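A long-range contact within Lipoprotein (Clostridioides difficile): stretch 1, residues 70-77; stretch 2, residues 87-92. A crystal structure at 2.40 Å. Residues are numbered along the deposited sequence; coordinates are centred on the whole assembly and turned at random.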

ATOM      1  N   GLU A  70       7.505  -4.102   7.094  1.00 59.92           N
ATOM      2  CA  GLU A  70       6.239  -4.808   6.994  1.00 62.29           C
ATOM      3  C   GLU A  70       6.124  -5.440   5.610  1.00 62.98           C
ATOM      4  O   GLU A  70       6.301  -4.754   4.602  1.00 60.50           O
ATOM      5  CB  GLU A  70       5.112  -3.826   7.253  1.00 63.00           C
ATOM      6  CG  GLU A  70       3.831  -4.437   7.694  1.00 78.29           C
ATOM      7  CD  GLU A  70       2.830  -3.371   8.118  1.00 89.80           C
ATOM      8  OE1 GLU A  70       3.244  -2.423   8.846  1.00 87.70           O
ATOM      9  OE2 GLU A  70       1.644  -3.471   7.706  1.00 95.99           O
ATOM     10  N   TYR A  71       5.867  -6.749   5.567  1.00 61.01           N
ATOM     11  CA  TYR A  71       5.685  -7.507   4.334  1.00 60.53           C
ATOM     12  C   TYR A  71       4.209  -7.863   4.197  1.00 75.95           C
ATOM     13  O   TYR A  71       3.677  -8.619   5.022  1.00 76.90           O
ATOM     14  CB  TYR A  71       6.520  -8.786   4.349  1.00 59.25           C
ATOM     15  CG  TYR A  71       8.020  -8.586   4.467  1.00 66.87           C
ATOM     16  CD1 TYR A  71       8.828  -8.538   3.329  1.00 66.61           C
ATOM     17  CD2 TYR A  71       8.635  -8.455   5.715  1.00 59.91           C
ATOM     18  CE1 TYR A  71      10.199  -8.364   3.434  1.00 60.81           C
ATOM     19  CE2 TYR A  71       9.998  -8.290   5.822  1.00 60.60           C
ATOM     20  CZ  TYR A  71      10.772  -8.244   4.682  1.00 59.99           C
ATOM     21  OH  TYR A  71      12.121  -8.068   4.788  1.00 61.99           O
ATOM     22  N   GLN A  72       3.551  -7.347   3.151  1.00 77.25           N
ATOM     23  CA  GLN A  72       2.106  -7.497   3.009  1.00 81.66           C
ATOM     24  C   GLN A  72       1.723  -8.376   1.825  1.00 88.16           C
ATOM     25  O   GLN A  72       0.989  -9.357   1.967  1.00 89.38           O
ATOM     26  CB  GLN A  72       1.440  -6.121   2.849  1.00 84.54           C
ATOM     27  CG  GLN A  72       1.903  -5.068   3.832  1.00 88.09           C
ATOM     28  CD  GLN A  72       0.749  -4.491   4.638  1.00 99.33           C
ATOM     29  OE1 GLN A  72      -0.390  -4.946   4.518  1.00104.69           O
ATOM     30  NE2 GLN A  72       1.039  -3.486   5.466  1.00 94.90           N
ATOM     31  N   GLY A  73       2.155  -7.999   0.644  1.00 89.27           N
ATOM     32  CA  GLY A  73       1.815  -8.702  -0.565  1.00 94.22           C
ATOM     33  C   GLY A  73       2.974  -8.548  -1.512  1.00 95.39           C
ATOM     34  O   GLY A  73       4.112  -8.909  -1.208  1.00 99.34           O
ATOM     35  N   ASP A  74       2.668  -8.012  -2.682  1.00100.02           N
ATOM     36  CA  ASP A  74       3.678  -7.463  -3.570  1.00109.96           C
ATOM     37  C   ASP A  74       4.375  -6.238  -2.962  1.00110.06           C
ATOM     38  O   ASP A  74       5.237  -5.637  -3.613  1.00112.12           O
ATOM     39  CB  ASP A  74       3.031  -7.101  -4.912  1.00109.98           C
ATOM     40  N   LYS A  75       4.031  -5.855  -1.723  1.00 91.18           N
ATOM     41  CA  LYS A  75       4.516  -4.611  -1.130  1.00 82.32           C
ATOM     42  C   LYS A  75       5.369  -4.847   0.117  1.00 83.69           C
ATOM     43  O   LYS A  75       5.212  -5.841   0.840  1.00 84.38           O
ATOM     44  CB  LYS A  75       3.358  -3.677  -0.768  1.00 79.03           C
ATOM     45  N   ILE A  76       6.281  -3.903   0.355  1.00 72.97           N
ATOM     46  CA  ILE A  76       7.090  -3.845   1.565  1.00 68.63           C
ATOM     47  C   ILE A  76       7.069  -2.409   2.072  1.00 68.80           C
ATOM     48  O   ILE A  76       7.275  -1.475   1.292  1.00 70.37           O
ATOM     49  CB  ILE A  76       8.535  -4.313   1.302  1.00 66.29           C
ATOM     50  CG1 ILE A  76       8.573  -5.826   1.107  1.00 68.16           C
ATOM     51  CG2 ILE A  76       9.473  -3.856   2.419  1.00 61.72           C
ATOM     52  CD1 ILE A  76       9.884  -6.322   0.600  1.00 74.19           C
ATOM     53  N   LEU A  77       6.828  -2.231   3.369  1.00 65.14           N
ATOM     54  CA  LEU A  77       6.799  -0.925   4.012  1.00 60.23           C
ATOM     55  C   LEU A  77       7.979  -0.831   4.960  1.00 61.53           C
ATOM     56  O   LEU A  77       8.124  -1.665   5.850  1.00 64.00           O
ATOM     57  CB  LEU A  77       5.500  -0.728   4.787  1.00 64.35           C
ATOM     58  CG  LEU A  77       4.191  -0.624   4.014  1.00 67.69           C
ATOM     59  CD1 LEU A  77       3.067  -0.797   4.987  1.00 73.06           C
ATOM     60  CD2 LEU A  77       4.101   0.722   3.321  1.00 66.36           C
TER
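Stretch 2 87-92: VELPNT

Stretch 2 is extended. Residues 87-90 form a strand that begins earlier in the chain, and Asn91 and Thr92 follow it as loop or turn. This strand lies beside strand 75-77 of stretch 1 and runs antiparallel to it. The angle between their N-to-C directions is 151°, and their axes approach to 4.7 Å. Stretch 1 itself folds back: strand 70-71 pairs with strand 75-77 through Glu70 N to Leu77 O (2.8 Å) and Leu77 N to Glu70 O (2.9 Å). Residues 72-74 make the connection.

The register pairs Leu77 CA with Glu88 CA (4.8 Å), Ile76 CA with Leu89 CA (5.1 Å), Lys75 CA with Pro90 CA (4.9 Å) and Asp74 CA with Asn91 CA (4.6 Å).

Three backbone hydrogen bonds join the stretches. Ile76 and Leu89 form the hydrogen-bonded pair of the sheet. Ile76 N donates to Leu89 O at 2.9 Å, and Leu89 N donates to Ile76 O at 2.9 Å. Two residues further on, Asn91 N donates to Asp74 O at 2.6 Å, so the pairing extends beyond the strand ends. Between these points lies Pro90 opposite Lys75. This is a non-hydrogen-bonded position, so the proline, which has no backbone N-H, fits without costing the ladder a bond.

CA-H...O contacts supplement the ladder. Glu88 CA lies 3.4 Å from Ile76 O, and Leu77 CA lies 3.4 Å from Val87 O. Pro90 CA is 3.5 Å from Asp74 O, which also accepts the bond from Asn91 N.

Apolar contacts follow the alternation of the strands. Ile76 and Leu89 place their side chains on the same face of the sheet, with Ile76 CB 4.4 Å from Leu89 CB. Leu77 and Glu88 share the other face. There Leu77 CD2 meets the aliphatic part of the glutamate, 4.1 Å from Glu88 CG. The CB atoms of Lys75 and Pro90 point away from the opposing stretch, and the side chains of this pair diverge. The side chains of Asp74 and Lys75 are not modelled beyond CB.

Asn91 has the largest area covered by the other stretch, 92 Å² of its surface. Its CA-to-CB bond points toward stretch 1, and chi1 is t. Asn91 ND2 is 3.0 Å from Gly73 O. Asn91 ND2 also lies at the edge of the Tyr71 ring, near the ring plane, 4.1 Å from Tyr71 CD1. Ile76 CG1 is 3.9 Å from Asn91 ND2. The two stretches together bury 435 Å².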

ATOM      1  N   VAL A  87       8.458   4.338   3.522  1.00 65.81           N
ATOM      2  CA  VAL A  87       8.830   4.064   2.144  1.00 65.22           C
ATOM      3  C   VAL A  87       8.205   2.736   1.736  1.00 65.84           C
ATOM      4  O   VAL A  87       8.239   1.750   2.483  1.00 62.75           O
ATOM      5  CB  VAL A  87      10.364   4.086   1.932  1.00 61.78           C
ATOM      6  CG1 VAL A  87      11.017   5.004   2.952  1.00 57.84           C
ATOM      7  CG2 VAL A  87      10.960   2.708   1.974  1.00 65.00           C
ATOM      8  N   GLU A  88       7.591   2.746   0.557  1.00 66.18           N
ATOM      9  CA  GLU A  88       6.953   1.595  -0.055  1.00 66.97           C
ATOM     10  C   GLU A  88       7.861   1.083  -1.163  1.00 70.19           C
ATOM     11  O   GLU A  88       8.303   1.866  -2.012  1.00 69.83           O
ATOM     12  CB  GLU A  88       5.598   1.997  -0.625  1.00 70.94           C
ATOM     13  CG  GLU A  88       4.590   0.888  -0.737  1.00 78.64           C
ATOM     14  CD  GLU A  88       3.332   1.331  -1.470  1.00 79.49           C
ATOM     15  OE1 GLU A  88       3.311   2.464  -2.020  1.00 81.22           O
ATOM     16  OE2 GLU A  88       2.370   0.534  -1.501  1.00 81.01           O
ATOM     17  N   LEU A  89       8.150  -0.212  -1.144  1.00 69.67           N
ATOM     18  CA  LEU A  89       9.027  -0.880  -2.092  1.00 68.57           C
ATOM     19  C   LEU A  89       8.320  -2.096  -2.660  1.00 72.45           C
ATOM     20  O   LEU A  89       7.443  -2.673  -2.010  1.00 71.77           O
ATOM     21  CB  LEU A  89      10.340  -1.333  -1.440  1.00 65.52           C
ATOM     22  CG  LEU A  89      11.198  -0.299  -0.721  1.00 66.12           C
ATOM     23  CD1 LEU A  89      12.555  -0.875  -0.457  1.00 65.87           C
ATOM     24  CD2 LEU A  89      11.330   0.932  -1.559  1.00 73.13           C
ATOM     25  N   PRO A  90       8.682  -2.518  -3.869  1.00 78.77           N
ATOM     26  CA  PRO A  90       8.068  -3.722  -4.438  1.00 81.77           C
ATOM     27  C   PRO A  90       8.673  -4.999  -3.863  1.00 88.22           C
ATOM     28  O   PRO A  90       9.868  -5.064  -3.557  1.00 85.29           O
ATOM     29  CB  PRO A  90       8.366  -3.593  -5.941  1.00 81.96           C
ATOM     30  CG  PRO A  90       8.877  -2.184  -6.139  1.00 71.28           C
ATOM     31  CD  PRO A  90       9.512  -1.807  -4.859  1.00 69.83           C
ATOM     32  N   ASN A  91       7.827  -6.022  -3.728  1.00 91.71           N
ATOM     33  CA  ASN A  91       8.237  -7.340  -3.240  1.00102.02           C
ATOM     34  C   ASN A  91       8.595  -8.223  -4.434  1.00113.09           C
ATOM     35  O   ASN A  91       7.738  -8.524  -5.274  1.00116.59           O
ATOM     36  CB  ASN A  91       7.114  -7.970  -2.413  1.00102.99           C
ATOM     37  CG  ASN A  91       7.598  -9.069  -1.471  1.00108.85           C
ATOM     38  OD1 ASN A  91       8.485  -9.859  -1.805  1.00113.76           O
ATOM     39  ND2 ASN A  91       6.997  -9.127  -0.282  1.00 96.32           N
ATOM     40  N   THR A  92       9.859  -8.639  -4.514  1.00121.79           N
ATOM     41  CA  THR A  92      10.262  -9.590  -5.547  1.00124.97           C
ATOM     42  C   THR A  92      10.077 -11.042  -5.100  1.00126.30           C
ATOM     43  O   THR A  92       9.684 -11.890  -5.909  1.00124.44           O
ATOM     44  CB  THR A  92      11.717  -9.339  -5.967  1.00124.33           C
ATOM     45  OG1 THR A  92      12.603  -9.746  -4.915  1.00124.28           O
ATOM     46  CG2 THR A  92      11.942  -7.852  -6.283  1.00112.17           C
TER